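Local coordinates for protein diaminopimelate decarboxylase (Psychromonas ingrahamii, PDB 4XG1) that probably catalyses the pyridoxal 5'-phosphate-dependent decarboxylation of meso-2,6-diaminopimelate to L-lysine, the final step of lysine biosynthesis, at residues B[393-397]-B[398-402]. Sequence-based numbering, arbitrary orientation.
Sequences ILVDG and EKAFI
Asp396 and Lys399 close a two-residue beta hairpin, bonding to each other in both directions at the ends of a type II' turn. Asp396 N reaches Lys399 O at 2.6 Å in an almost straight bond (175° at the hydrogen), whereas Lys399 N, 2.7 Å from Asp396 O, approaches from above the carbonyl plane. Gly397 takes the first corner of the turn with a positive phi of 58°, a value that favours glycine. Farther from the turn, Leu394 and Phe401 form the second hydrogen-bonded pair, with Leu394 N 2.7 Å from Phe401 O and Phe401 N 2.8 Å from Leu394 O. On the face carrying Ile393, Val395 and Ala400, the methyl of Ala400 meets one branch of each neighbour: its CB is 4.1 Å from Ile393 CG2 and 4.4 Å from Val395 CG2. The Ile393 branch lies anti to its own backbone N and also passes over Phe401 O. Helix 19-26 packs against this side through Thr26 and Val22. The other face turns toward the second subunit, whose Leu419 touches Leu394, Asp396 and Phe401. Strand 391-396 also pairs in parallel with strand 30-34, joining the hairpin to the mixed sheet outside the TIM barrel. Asp396 makes its salt bridge with Arg35; Lys399 NZ stays 4.9 Å from Asp396 OD2, too far for a direct contact.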
ATOM      1  N   ILE B 393     -13.600  13.461   2.533  1.00 14.46           N
ATOM      2  CA  ILE B 393     -14.505  14.544   2.853  1.00 14.92           C
ATOM      3  C   ILE B 393     -14.049  15.289   4.069  1.00 15.89           C
ATOM      4  O   ILE B 393     -13.715  14.694   5.090  1.00 17.21           O
ATOM      5  CB  ILE B 393     -15.869  13.980   3.181  1.00 16.12           C
ATOM      6  CG1 ILE B 393     -16.399  13.243   1.974  1.00 17.21           C
ATOM      7  CG2 ILE B 393     -16.867  15.094   3.528  1.00 16.42           C
ATOM      8  CD1 ILE B 393     -17.598  12.385   2.308  1.00 18.33           C
ATOM      9  N   LEU B 394     -14.073  16.603   3.977  1.00 16.93           N
ATOM     10  CA  LEU B 394     -13.683  17.458   5.083  1.00 17.09           C
ATOM     11  C   LEU B 394     -14.902  18.191   5.617  1.00 18.68           C
ATOM     12  O   LEU B 394     -15.549  18.940   4.873  1.00 17.53           O
ATOM     13  CB  LEU B 394     -12.648  18.488   4.614  1.00 15.83           C
ATOM     14  CG  LEU B 394     -12.026  19.330   5.733  1.00 15.11           C
ATOM     15  CD1 LEU B 394     -11.486  18.495   6.890  1.00 14.70           C
ATOM     16  CD2 LEU B 394     -10.902  20.153   5.168  1.00 15.47           C
ATOM     17  N   VAL B 395     -15.181  17.989   6.896  1.00 20.08           N
ATOM     18  CA  VAL B 395     -16.294  18.626   7.544  1.00 22.70           C
ATOM     19  C   VAL B 395     -15.880  19.866   8.325  1.00 27.40           C
ATOM     20  O   VAL B 395     -14.899  19.864   9.075  1.00 27.60           O
ATOM     21  CB  VAL B 395     -17.003  17.698   8.499  1.00 23.51           C
ATOM     22  CG1 VAL B 395     -18.109  18.453   9.230  1.00 25.06           C
ATOM     23  CG2 VAL B 395     -17.608  16.542   7.732  1.00 24.14           C
ATOM     24  N   ASP B 396     -16.637  20.944   8.099  1.00 31.00           N
ATOM     25  CA  ASP B 396     -16.435  22.212   8.780  1.00 30.16           C
ATOM     26  C   ASP B 396     -17.770  22.691   9.353  1.00 31.95           C
ATOM     27  O   ASP B 396     -18.668  23.114   8.616  1.00 32.92           O
ATOM     28  CB  ASP B 396     -15.887  23.244   7.815  1.00 29.32           C
ATOM     29  CG  ASP B 396     -15.492  24.496   8.514  1.00 34.21           C
ATOM     30  OD1 ASP B 396     -15.794  24.572   9.747  1.00 34.94           O
ATOM     31  OD2 ASP B 396     -14.845  25.376   7.861  1.00 32.50           O
ATOM     32  N   GLY B 397     -17.904  22.596  10.660  1.00 32.49           N
ATOM     33  CA  GLY B 397     -19.135  22.970  11.316  1.00 34.55           C
ATOM     34  C   GLY B 397     -20.307  22.186  10.797  1.00 35.92           C
ATOM     35  O   GLY B 397     -20.490  21.024  11.134  1.00 35.05           O
ATOM     36  N   GLU B 398     -21.090  22.826   9.938  1.00 42.80           N
ATOM     37  CA  GLU B 398     -22.261  22.189   9.334  1.00 46.96           C
ATOM     38  C   GLU B 398     -22.113  22.015   7.826  1.00 41.04           C
ATOM     39  O   GLU B 398     -23.072  21.646   7.153  1.00 41.15           O
ATOM     40  CB  GLU B 398     -23.528  22.988   9.669  1.00 52.18           C
ATOM     41  CG  GLU B 398     -24.497  22.219  10.558  1.00 59.39           C
ATOM     42  CD  GLU B 398     -25.784  22.966  10.879  1.00 65.71           C
ATOM     43  OE1 GLU B 398     -25.677  24.101  11.410  1.00 61.97           O
ATOM     44  OE2 GLU B 398     -26.887  22.391  10.640  1.00 64.96           O
ATOM     45  N   LYS B 399     -20.919  22.284   7.315  1.00 36.83           N
ATOM     46  CA  LYS B 399     -20.606  22.130   5.901  1.00 38.04           C
ATOM     47  C   LYS B 399     -19.591  21.012   5.635  1.00 31.48           C
ATOM     48  O   LYS B 399     -18.587  20.897   6.337  1.00 28.21           O
ATOM     49  CB  LYS B 399     -20.056  23.429   5.371  1.00 41.97           C
ATOM     50  CG  LYS B 399     -21.151  24.466   5.212  1.00 46.69           C
ATOM     51  CD  LYS B 399     -20.593  25.849   4.967  1.00 50.45           C
ATOM     52  CE  LYS B 399     -19.286  26.037   5.727  1.00 54.65           C
ATOM     53  NZ  LYS B 399     -18.754  27.417   5.665  1.00 58.64           N
ATOM     54  N   ALA B 400     -19.907  20.186   4.638  1.00 26.19           N
ATOM     55  CA  ALA B 400     -19.063  19.068   4.196  1.00 23.58           C
ATOM     56  C   ALA B 400     -18.520  19.355   2.820  1.00 21.15           C
ATOM     57  O   ALA B 400     -19.274  19.653   1.920  1.00 19.26           O
ATOM     58  CB  ALA B 400     -19.877  17.797   4.153  1.00 23.37           C
ATOM     59  N   PHE B 401     -17.209  19.307   2.664  1.00 21.29           N
ATOM     60  CA  PHE B 401     -16.618  19.489   1.361  1.00 21.11           C
ATOM     61  C   PHE B 401     -15.834  18.258   0.891  1.00 20.14           C
ATOM     62  O   PHE B 401     -15.171  17.542   1.672  1.00 20.82           O
ATOM     63  CB  PHE B 401     -15.816  20.759   1.369  1.00 24.20           C
ATOM     64  CG  PHE B 401     -15.463  21.264   0.006  1.00 29.07           C
ATOM     65  CD1 PHE B 401     -16.340  22.090  -0.690  1.00 30.42           C
ATOM     66  CD2 PHE B 401     -14.230  20.948  -0.596  1.00 30.67           C
ATOM     67  CE1 PHE B 401     -15.997  22.575  -1.950  1.00 31.33           C
ATOM     68  CE2 PHE B 401     -13.884  21.452  -1.843  1.00 28.14           C
ATOM     69  CZ  PHE B 401     -14.770  22.251  -2.518  1.00 30.34           C
ATOM     70  N   ILE B 402     -16.041  17.897  -0.369  1.00 18.20           N
ATOM     71  CA  ILE B 402     -15.333  16.778  -0.961  1.00 15.83           C
ATOM     72  C   ILE B 402     -13.967  17.281  -1.277  1.00 15.40           C
ATOM     73  O   ILE B 402     -13.817  18.101  -2.192  1.00 18.84           O
ATOM     74  CB  ILE B 402     -16.009  16.261  -2.237  1.00 15.28           C
ATOM     75  CG1 ILE B 402     -17.355  15.606  -1.893  1.00 15.47           C
ATOM     76  CG2 ILE B 402     -15.118  15.220  -2.887  1.00 15.47           C
ATOM     77  CD1 ILE B 402     -18.204  15.205  -3.083  1.00 15.32           C
TER